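Local coordinates for protein inorganic polyphosphate/ATP-glucomannokinase (Arthrobacter sp., PDB 1WOQ) that phosphorylates glucose and mannose with inorganic polyphosphate or ATP as phosphoryl donor, as a sugar kinase of the ROK family, at residues A[201-204]-A[205-209]; A[182-185]-A[186-189]; A[129-133]-A[134-138]. One frame throughout, in Å; residues are numbered along the deposited sequence.

Interaction 1. Residues A[201-204]-A[205-209]; sequences LLQR and YFSHV
S207 turns its hydroxyl back onto the preceding turn of helix 195-213, where OG donates to Q203 O at 2.7 Å. Its amide uses the same acceptor, S207 N to Q203 O at 3.0 Å, so one carbonyl holds two donors of one residue. A chi1 of 64° folds OG back toward the Q203 carbonyl, which it meets 21° from the carbonyl plane. The hydroxyl also accepts from a water, S207 OG lying 2.7 Å from water 2, and this water takes the N-H of R204 NE at 2.7 Å, in the guanidinium plane and at its edge. R204 then reaches along the helix to H208: NH2 comes within 3.5 Å of CD2, with the two planes 74° apart. On another side of the helix L202 and F206 run alongside each other, CB of L202 being 4.1 Å from CD1 of F206, while the F206 ring edge faces L202 O. In the second shell, D175 forms a salt bridge with R204 NH1, R236 N bonds to Q203 OE1, and F218 meets F206 edge-to-face. In this part of the helix F206 packs toward strands 143-149 and 217-221, whereas S207 and R204 lie on the water-linked side, where D175 would partly offset the positive charge of R204.

Interaction 2. Residues A[182-185]-A[186-189]; sequences KASA and VARE
S184 OG has two partners, one in each of the helices that meet here. It accepts the amide of A187, with OG to A187 N at 3.0 Å and a nearly straight N-H...O angle of 162°, and it is also hydrogen-bonded to E180 O, to which the hydroxyl must give its proton because a carbonyl has none to offer. The first bond is a true N-cap: S184 stands immediately before helix 185-190, and its psi of 169° shows the extended backbone expected there. The same residue is the first to leave helical geometry after helix 179-183, so a single serine ends one helix and starts the next. With chi1 at 65° the hydroxyl is swung to where it meets A187 N. The backbone adds the first regular helical bond, R188 N to S184 O at 3.1 Å.

Two side chains touch the hydroxyl. The methyl of A187 sits in the bend, CB lying 3.5 Å from K182 O and equally 3.5 Å from S184 OG. V186 CB packs beside the hydroxyl, 3.7 Å from S184 OG. At position 187 an alanine occurs, so the cap is the serine bond, without the reciprocal side-chain bond of a capping box.

Further out, Y198 OH bonds to A183 O, and R188 makes a cation-pi contact with W195, tying the joint to helix 195-213. E180, whose carbonyl meets the hydroxyl, belongs to the glucose pocket. Acting as donor and acceptor at once, the S184 hydroxyl joins the carbonyl of E180 in helix 179-183 to the amide of A187 in helix 185-190, and so satisfies a polar backbone atom of each.

Interaction 3. Residues A[129-133]-A[134-138]; sequences LAEAR and YGAGA
E131 collects three amides of the following loop with its backbone O and its carboxylate OE1. The backbone O takes G137 N at 2.9 Å, from well above the carbonyl plane, and more weakly G135 N at 3.0 Å. Between them, A136 N donates to E131 OE1 at 3.0 Å, meeting the carboxylate from 36° out of its plane. The first bond of the side chain points away from the loop, and the bend at chi2 (-57°) brings OE1 back to it. Helix 123-134 keeps its ordinary pattern as far as Y134 N to A130 O, 2.8 Å, before the chain breaks into a type I turn from G135 to A138. Without side chains, G135 and G137 bring their backbones close against E131 and A132, and A138 CA makes a C-H...O contact of 3.2 Å with A132 O. At the helix end the R133 guanidinium stands at 80° to the Y134 ring, with Y134 CE1 at its edge; the modelled approach of R133 CG to the ring face is too close to be trusted. The E131 carboxylate is also held by V245 N and L246 N, and Y134 OH by L31 O. E131 and A136 rest on I219 of strand 217-221, Y134 packs on V253 and I257 of helix 250-262, and the loop leads on to strand 143-149.

How the interactions relate
Interactions 1 and 2 are neighbours, with centres 14 Å apart and direct packing where L201 CD1 lies 3.2 Å from K182 O; helices 185-190 and 195-213 follow one another in the chain. Interaction 3 stands apart: its nearest atoms are about 12 Å from interaction 1 and about 17 Å from interaction 2. All three lie outside the first shell of the bound glucose, which is about 8 Å from the side chain of S184, about 9 Å from that of Y205 and about 13 Å from that of E131. Interactions 2 and 3 nevertheless connect to it through the chain: E180 of helix 179-183, and D123 and A124 at the start of helix 123-134, line the glucose pocket.

Interaction 1. Residues A[201-204]-A[205-209]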
ATOM      1  N   LEU A 201      -3.782  15.975  15.244  1.00 17.17           N
ATOM      2  CA  LEU A 201      -3.167  14.658  15.347  1.00 17.98           C
ATOM      3  C   LEU A 201      -2.100  14.460  14.274  1.00 15.39           C
ATOM      4  O   LEU A 201      -1.032  13.906  14.543  1.00 15.25           O
ATOM      5  CB  LEU A 201      -4.232  13.567  15.212  1.00 19.35           C
ATOM      6  CG  LEU A 201      -5.082  13.286  16.453  1.00 21.48           C
ATOM      7  CD1 LEU A 201      -6.233  12.368  16.086  1.00 23.47           C
ATOM      8  CD2 LEU A 201      -4.214  12.642  17.527  1.00 23.20           C
ATOM      9  N   LEU A 202      -2.384  14.910  13.055  1.00 15.57           N
ATOM     10  CA  LEU A 202      -1.425  14.757  11.968  1.00 14.49           C
ATOM     11  C   LEU A 202      -0.217  15.666  12.161  1.00 16.72           C
ATOM     12  O   LEU A 202       0.898  15.293  11.804  1.00 13.87           O
ATOM     13  CB  LEU A 202      -2.089  15.037  10.616  1.00 14.83           C
ATOM     14  CG  LEU A 202      -3.216  14.071  10.232  1.00 15.87           C
ATOM     15  CD1 LEU A 202      -3.706  14.407   8.834  1.00 15.88           C
ATOM     16  CD2 LEU A 202      -2.715  12.630  10.280  1.00 14.59           C
ATOM     17  N   GLN A 203      -0.437  16.856  12.719  1.00 15.95           N
ATOM     18  CA  GLN A 203       0.666  17.786  12.972  1.00 15.63           C
ATOM     19  C   GLN A 203       1.640  17.092  13.916  1.00 15.15           C
ATOM     20  O   GLN A 203       2.855  17.144  13.726  1.00 15.78           O
ATOM     21  CB  GLN A 203       0.147  19.070  13.627  1.00 16.50           C
ATOM     22  CG  GLN A 203       1.233  20.033  14.134  1.00 18.97           C
ATOM     23  CD  GLN A 203       2.127  20.566  13.029  1.00 19.86           C
ATOM     24  OE1 GLN A 203       1.675  20.808  11.912  1.00 19.98           O
ATOM     25  NE2 GLN A 203       3.402  20.769  13.342  1.00 20.73           N
ATOM     26  N   ARG A 204       1.089  16.443  14.935  1.00 14.69           N
ATOM     27  CA  ARG A 204       1.898  15.727  15.914  1.00 14.73           C
ATOM     28  C   ARG A 204       2.637  14.565  15.266  1.00 13.96           C
ATOM     29  O   ARG A 204       3.841  14.394  15.474  1.00 13.91           O
ATOM     30  CB  ARG A 204       1.019  15.191  17.048  1.00 16.26           C
ATOM     31  CG  ARG A 204       1.796  14.476  18.150  1.00 21.15           C
ATOM     32  CD  ARG A 204       2.765  15.432  18.832  1.00 26.85           C
ATOM     33  NE  ARG A 204       4.159  15.027  18.688  1.00 32.23           N
ATOM     34  CZ  ARG A 204       4.757  14.100  19.433  1.00 31.75           C
ATOM     35  NH1 ARG A 204       4.087  13.472  20.388  1.00 32.70           N
ATOM     36  NH2 ARG A 204       6.030  13.803  19.219  1.00 31.72           N
ATOM     37  N   TYR A 205       1.915  13.766  14.485  1.00 13.42           N
ATOM     38  CA  TYR A 205       2.513  12.606  13.822  1.00 14.06           C
ATOM     39  C   TYR A 205       3.622  12.991  12.848  1.00 14.68           C
ATOM     40  O   TYR A 205       4.751  12.500  12.952  1.00 13.88           O
ATOM     41  CB  TYR A 205       1.445  11.804  13.068  1.00 14.79           C
ATOM     42  CG  TYR A 205       1.995  10.556  12.406  1.00 14.65           C
ATOM     43  CD1 TYR A 205       2.203   9.388  13.141  1.00 14.65           C
ATOM     44  CD2 TYR A 205       2.353  10.557  11.058  1.00 14.78           C
ATOM     45  CE1 TYR A 205       2.759   8.248  12.548  1.00 14.46           C
ATOM     46  CE2 TYR A 205       2.910   9.428  10.458  1.00 14.72           C
ATOM     47  CZ  TYR A 205       3.112   8.278  11.209  1.00 14.12           C
ATOM     48  OH  TYR A 205       3.683   7.164  10.625  1.00 13.28           O
ATOM     49  N   PHE A 206       3.311  13.869  11.899  1.00 14.23           N
ATOM     50  CA  PHE A 206       4.309  14.266  10.918  1.00 15.11           C
ATOM     51  C   PHE A 206       5.488  15.035  11.496  1.00 16.09           C
ATOM     52  O   PHE A 206       6.616  14.858  11.039  1.00 14.62           O
ATOM     53  CB  PHE A 206       3.663  15.055   9.775  1.00 15.01           C
ATOM     54  CG  PHE A 206       2.867  14.197   8.835  1.00 14.74           C
ATOM     55  CD1 PHE A 206       1.486  14.103   8.955  1.00 16.57           C
ATOM     56  CD2 PHE A 206       3.508  13.446   7.852  1.00 15.07           C
ATOM     57  CE1 PHE A 206       0.752  13.272   8.108  1.00 15.54           C
ATOM     58  CE2 PHE A 206       2.785  12.613   7.001  1.00 15.73           C
ATOM     59  CZ  PHE A 206       1.402  12.527   7.132  1.00 14.64           C
ATOM     60  N   SER A 207       5.250  15.876  12.500  1.00 14.67           N
ATOM     61  CA  SER A 207       6.363  16.610  13.092  1.00 15.44           C
ATOM     62  C   SER A 207       7.268  15.631  13.844  1.00 14.78           C
ATOM     63  O   SER A 207       8.485  15.803  13.882  1.00 14.20           O
ATOM     64  CB  SER A 207       5.858  17.722  14.029  1.00 16.43           C
ATOM     65  OG  SER A 207       5.161  17.199  15.138  1.00 19.47           O
ATOM     66  N   HIS A 208       6.680  14.595  14.434  1.00 15.23           N
ATOM     67  CA  HIS A 208       7.480  13.604  15.146  1.00 14.46           C
ATOM     68  C   HIS A 208       8.327  12.815  14.151  1.00 14.29           C
ATOM     69  O   HIS A 208       9.528  12.642  14.350  1.00 14.04           O
ATOM     70  CB  HIS A 208       6.591  12.632  15.927  1.00 15.29           C
ATOM     71  CG  HIS A 208       7.360  11.577  16.661  1.00 14.37           C
ATOM     72  ND1 HIS A 208       7.161  10.228  16.457  1.00 18.37           N
ATOM     73  CD2 HIS A 208       8.338  11.675  17.592  1.00 13.79           C
ATOM     74  CE1 HIS A 208       7.982   9.541  17.232  1.00 15.91           C
ATOM     75  NE2 HIS A 208       8.707  10.395  17.930  1.00 18.82           N
ATOM     76  N   VAL A 209       7.701  12.345  13.076  1.00 12.44           N
ATOM     77  CA  VAL A 209       8.411  11.570  12.061  1.00 13.38           C
ATOM     78  C   VAL A 209       9.469  12.442  11.377  1.00 13.01           C
ATOM     79  O   VAL A 209      10.535  11.966  10.986  1.00 13.13           O
ATOM     80  CB  VAL A 209       7.420  11.008  11.014  1.00 12.94           C
ATOM     81  CG1 VAL A 209       8.173  10.291   9.898  1.00 13.78           C
ATOM     82  CG2 VAL A 209       6.451  10.037  11.697  1.00 13.31           C
TER
HETATM   83  O   HOH W   1       4.155  20.380  16.064  1.00 29.99           O
HETATM   84  O   HOH W   2       6.266  16.059  17.369  1.00 32.43           O

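Interaction 2. Residues A[182-185]-A[186-189]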
ATOM      1  N   LYS A 182      -5.009   6.108  16.811  1.00 18.94           N
ATOM      2  CA  LYS A 182      -5.566   7.443  17.000  1.00 18.00           C
ATOM      3  C   LYS A 182      -5.613   8.303  15.733  1.00 18.80           C
ATOM      4  O   LYS A 182      -6.461   9.192  15.617  1.00 18.05           O
ATOM      5  CB  LYS A 182      -4.768   8.196  18.071  1.00 20.52           C
ATOM      6  CG  LYS A 182      -4.982   7.693  19.488  1.00 23.72           C
ATOM      7  CD  LYS A 182      -6.400   7.978  19.956  1.00 26.46           C
ATOM      8  CE  LYS A 182      -6.605   7.552  21.402  1.00 31.23           C
ATOM      9  NZ  LYS A 182      -7.965   7.920  21.892  1.00 33.17           N
ATOM     10  N   ALA A 183      -4.726   8.030  14.777  1.00 17.62           N
ATOM     11  CA  ALA A 183      -4.658   8.848  13.570  1.00 15.81           C
ATOM     12  C   ALA A 183      -4.994   8.211  12.222  1.00 16.71           C
ATOM     13  O   ALA A 183      -4.804   8.843  11.186  1.00 16.82           O
ATOM     14  CB  ALA A 183      -3.275   9.506  13.489  1.00 18.33           C
ATOM     15  N   SER A 184      -5.479   6.975  12.213  1.00 16.60           N
ATOM     16  CA  SER A 184      -5.841   6.346  10.943  1.00 16.83           C
ATOM     17  C   SER A 184      -7.139   7.001  10.474  1.00 17.44           C
ATOM     18  O   SER A 184      -7.773   7.743  11.227  1.00 16.63           O
ATOM     19  CB  SER A 184      -6.070   4.846  11.124  1.00 17.99           C
ATOM     20  OG  SER A 184      -7.192   4.608  11.957  1.00 18.44           O
ATOM     21  N   ALA A 185      -7.532   6.735   9.233  1.00 17.47           N
ATOM     22  CA  ALA A 185      -8.766   7.308   8.703  1.00 18.74           C
ATOM     23  C   ALA A 185      -9.937   6.782   9.524  1.00 18.88           C
ATOM     24  O   ALA A 185     -10.915   7.492   9.771  1.00 19.27           O
ATOM     25  CB  ALA A 185      -8.933   6.926   7.240  1.00 16.70           C
ATOM     26  N   VAL A 186      -9.824   5.530   9.951  1.00 18.74           N
ATOM     27  CA  VAL A 186     -10.860   4.895  10.752  1.00 19.80           C
ATOM     28  C   VAL A 186     -10.973   5.554  12.125  1.00 20.23           C
ATOM     29  O   VAL A 186     -12.070   5.857  12.594  1.00 19.97           O
ATOM     30  CB  VAL A 186     -10.559   3.389  10.923  1.00 20.57           C
ATOM     31  CG1 VAL A 186     -11.410   2.799  12.037  1.00 21.93           C
ATOM     32  CG2 VAL A 186     -10.824   2.663   9.606  1.00 20.92           C
ATOM     33  N   ALA A 187      -9.832   5.786  12.766  1.00 19.36           N
ATOM     34  CA  ALA A 187      -9.819   6.406  14.086  1.00 20.55           C
ATOM     35  C   ALA A 187     -10.464   7.789  14.061  1.00 20.40           C
ATOM     36  O   ALA A 187     -11.146   8.179  15.010  1.00 22.54           O
ATOM     37  CB  ALA A 187      -8.378   6.505  14.602  1.00 21.25           C
ATOM     38  N   ARG A 188     -10.253   8.528  12.977  1.00 19.87           N
ATOM     39  CA  ARG A 188     -10.818   9.871  12.855  1.00 20.91           C
ATOM     40  C   ARG A 188     -12.339   9.843  12.974  1.00 21.92           C
ATOM     41  O   ARG A 188     -12.933  10.662  13.679  1.00 23.15           O
ATOM     42  CB  ARG A 188     -10.442  10.497  11.513  1.00 20.46           C
ATOM     43  CG  ARG A 188     -10.883  11.957  11.373  1.00 21.57           C
ATOM     44  CD  ARG A 188     -10.689  12.467   9.953  1.00 22.27           C
ATOM     45  NE  ARG A 188     -11.798  12.103   9.074  1.00 22.02           N
ATOM     46  CZ  ARG A 188     -12.934  12.788   8.971  1.00 23.63           C
ATOM     47  NH1 ARG A 188     -13.885  12.373   8.146  1.00 22.44           N
ATOM     48  NH2 ARG A 188     -13.115  13.899   9.679  1.00 23.29           N
ATOM     49  N   GLU A 189     -12.964   8.903  12.273  1.00 21.88           N
ATOM     50  CA  GLU A 189     -14.418   8.774  12.296  1.00 24.10           C
ATOM     51  C   GLU A 189     -14.906   8.241  13.635  1.00 24.63           C
ATOM     52  O   GLU A 189     -15.885   8.740  14.189  1.00 26.16           O
ATOM     53  CB  GLU A 189     -14.881   7.848  11.166  1.00 22.72           C
ATOM     54  CG  GLU A 189     -16.395   7.631  11.084  1.00 25.13           C
ATOM     55  CD  GLU A 189     -16.950   6.845  12.258  1.00 25.81           C
ATOM     56  OE1 GLU A 189     -16.342   5.820  12.621  1.00 25.15           O
ATOM     57  OE2 GLU A 189     -17.995   7.248  12.813  1.00 27.16           O
TER

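Interaction 3. Residues A[129-133]-A[134-138]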
ATOM      1  N   LEU A 129       6.747   2.319  -4.013  1.00 14.62           N
ATOM      2  CA  LEU A 129       7.451   2.015  -5.259  1.00 16.27           C
ATOM      3  C   LEU A 129       6.787   2.772  -6.403  1.00 15.78           C
ATOM      4  O   LEU A 129       7.460   3.359  -7.258  1.00 15.90           O
ATOM      5  CB  LEU A 129       7.405   0.514  -5.563  1.00 15.53           C
ATOM      6  CG  LEU A 129       8.238  -0.440  -4.707  1.00 18.25           C
ATOM      7  CD1 LEU A 129       7.895  -1.886  -5.063  1.00 18.62           C
ATOM      8  CD2 LEU A 129       9.714  -0.165  -4.938  1.00 19.32           C
ATOM      9  N   ALA A 130       5.458   2.751  -6.415  1.00 15.18           N
ATOM     10  CA  ALA A 130       4.698   3.434  -7.452  1.00 15.73           C
ATOM     11  C   ALA A 130       4.923   4.947  -7.422  1.00 15.93           C
ATOM     12  O   ALA A 130       5.127   5.557  -8.465  1.00 16.26           O
ATOM     13  CB  ALA A 130       3.216   3.118  -7.308  1.00 16.78           C
ATOM     14  N   GLU A 131       4.882   5.551  -6.235  1.00 16.06           N
ATOM     15  CA  GLU A 131       5.092   6.995  -6.124  1.00 16.68           C
ATOM     16  C   GLU A 131       6.513   7.384  -6.502  1.00 17.09           C
ATOM     17  O   GLU A 131       6.740   8.447  -7.081  1.00 16.78           O
ATOM     18  CB  GLU A 131       4.801   7.491  -4.700  1.00 17.47           C
ATOM     19  CG  GLU A 131       3.334   7.518  -4.321  1.00 19.27           C
ATOM     20  CD  GLU A 131       2.492   8.357  -5.272  1.00 18.85           C
ATOM     21  OE1 GLU A 131       2.824   9.542  -5.488  1.00 19.04           O
ATOM     22  OE2 GLU A 131       1.495   7.829  -5.798  1.00 21.57           O
ATOM     23  N   ALA A 132       7.471   6.529  -6.163  1.00 16.16           N
ATOM     24  CA  ALA A 132       8.873   6.795  -6.464  1.00 17.82           C
ATOM     25  C   ALA A 132       9.157   6.750  -7.963  1.00 19.05           C
ATOM     26  O   ALA A 132       9.939   7.553  -8.490  1.00 20.89           O
ATOM     27  CB  ALA A 132       9.758   5.783  -5.740  1.00 16.92           C
ATOM     28  N   ARG A 133       8.509   5.816  -8.648  1.00 17.98           N
ATOM     29  CA  ARG A 133       8.712   5.624 -10.081  1.00 20.42           C
ATOM     30  C   ARG A 133       7.807   6.433 -11.004  1.00 19.83           C
ATOM     31  O   ARG A 133       8.269   6.956 -12.022  1.00 21.23           O
ATOM     32  CB  ARG A 133       8.575   4.132 -10.409  1.00 24.34           C
ATOM     33  CG  ARG A 133       8.416   3.802 -11.888  1.00 31.47           C
ATOM     34  CD  ARG A 133       9.646   4.152 -12.705  1.00 37.13           C
ATOM     35  NE  ARG A 133       9.417   3.893 -14.126  1.00 40.82           N
ATOM     36  CZ  ARG A 133      10.337   4.037 -15.073  1.00 43.18           C
ATOM     37  NH1 ARG A 133      10.030   3.777 -16.337  1.00 45.27           N
ATOM     38  NH2 ARG A 133      11.562   4.437 -14.759  1.00 44.70           N
ATOM     39  N   TYR A 134       6.530   6.544 -10.648  1.00 18.02           N
ATOM     40  CA  TYR A 134       5.561   7.249 -11.483  1.00 18.69           C
ATOM     41  C   TYR A 134       4.848   8.417 -10.818  1.00 18.61           C
ATOM     42  O   TYR A 134       4.080   9.122 -11.478  1.00 19.89           O
ATOM     43  CB  TYR A 134       4.479   6.272 -11.950  1.00 18.76           C
ATOM     44  CG  TYR A 134       4.994   4.993 -12.559  1.00 20.68           C
ATOM     45  CD1 TYR A 134       5.578   4.986 -13.826  1.00 21.48           C
ATOM     46  CD2 TYR A 134       4.875   3.778 -11.879  1.00 20.24           C
ATOM     47  CE1 TYR A 134       6.027   3.800 -14.403  1.00 22.75           C
ATOM     48  CE2 TYR A 134       5.320   2.590 -12.446  1.00 22.61           C
ATOM     49  CZ  TYR A 134       5.894   2.608 -13.710  1.00 22.64           C
ATOM     50  OH  TYR A 134       6.327   1.432 -14.280  1.00 25.28           O
ATOM     51  N   GLY A 135       5.082   8.622  -9.526  1.00 18.09           N
ATOM     52  CA  GLY A 135       4.381   9.682  -8.826  1.00 16.59           C
ATOM     53  C   GLY A 135       5.165  10.843  -8.244  1.00 17.71           C
ATOM     54  O   GLY A 135       6.148  11.305  -8.818  1.00 15.54           O
ATOM     55  N   ALA A 136       4.708  11.308  -7.086  1.00 17.99           N
ATOM     56  CA  ALA A 136       5.304  12.448  -6.396  1.00 20.33           C
ATOM     57  C   ALA A 136       6.742  12.275  -5.916  1.00 20.01           C
ATOM     58  O   ALA A 136       7.370  13.242  -5.475  1.00 21.56           O
ATOM     59  CB  ALA A 136       4.408  12.853  -5.225  1.00 19.56           C
ATOM     60  N   GLY A 137       7.270  11.059  -5.996  1.00 19.02           N
ATOM     61  CA  GLY A 137       8.637  10.833  -5.557  1.00 17.68           C
ATOM     62  C   GLY A 137       9.662  10.801  -6.679  1.00 18.24           C
ATOM     63  O   GLY A 137      10.870  10.804  -6.432  1.00 18.53           O
ATOM     64  N   ALA A 138       9.186  10.769  -7.918  1.00 17.75           N
ATOM     65  CA  ALA A 138      10.083  10.717  -9.065  1.00 18.22           C
ATOM     66  C   ALA A 138      11.015  11.923  -9.087  1.00 17.46           C
ATOM     67  O   ALA A 138      10.568  13.060  -8.956  1.00 19.25           O
ATOM     68  CB  ALA A 138       9.273  10.655 -10.366  1.00 15.88           C
TER
HETATM   69  O   HOH W   3      12.550   7.983  -7.496  1.00 41.01           O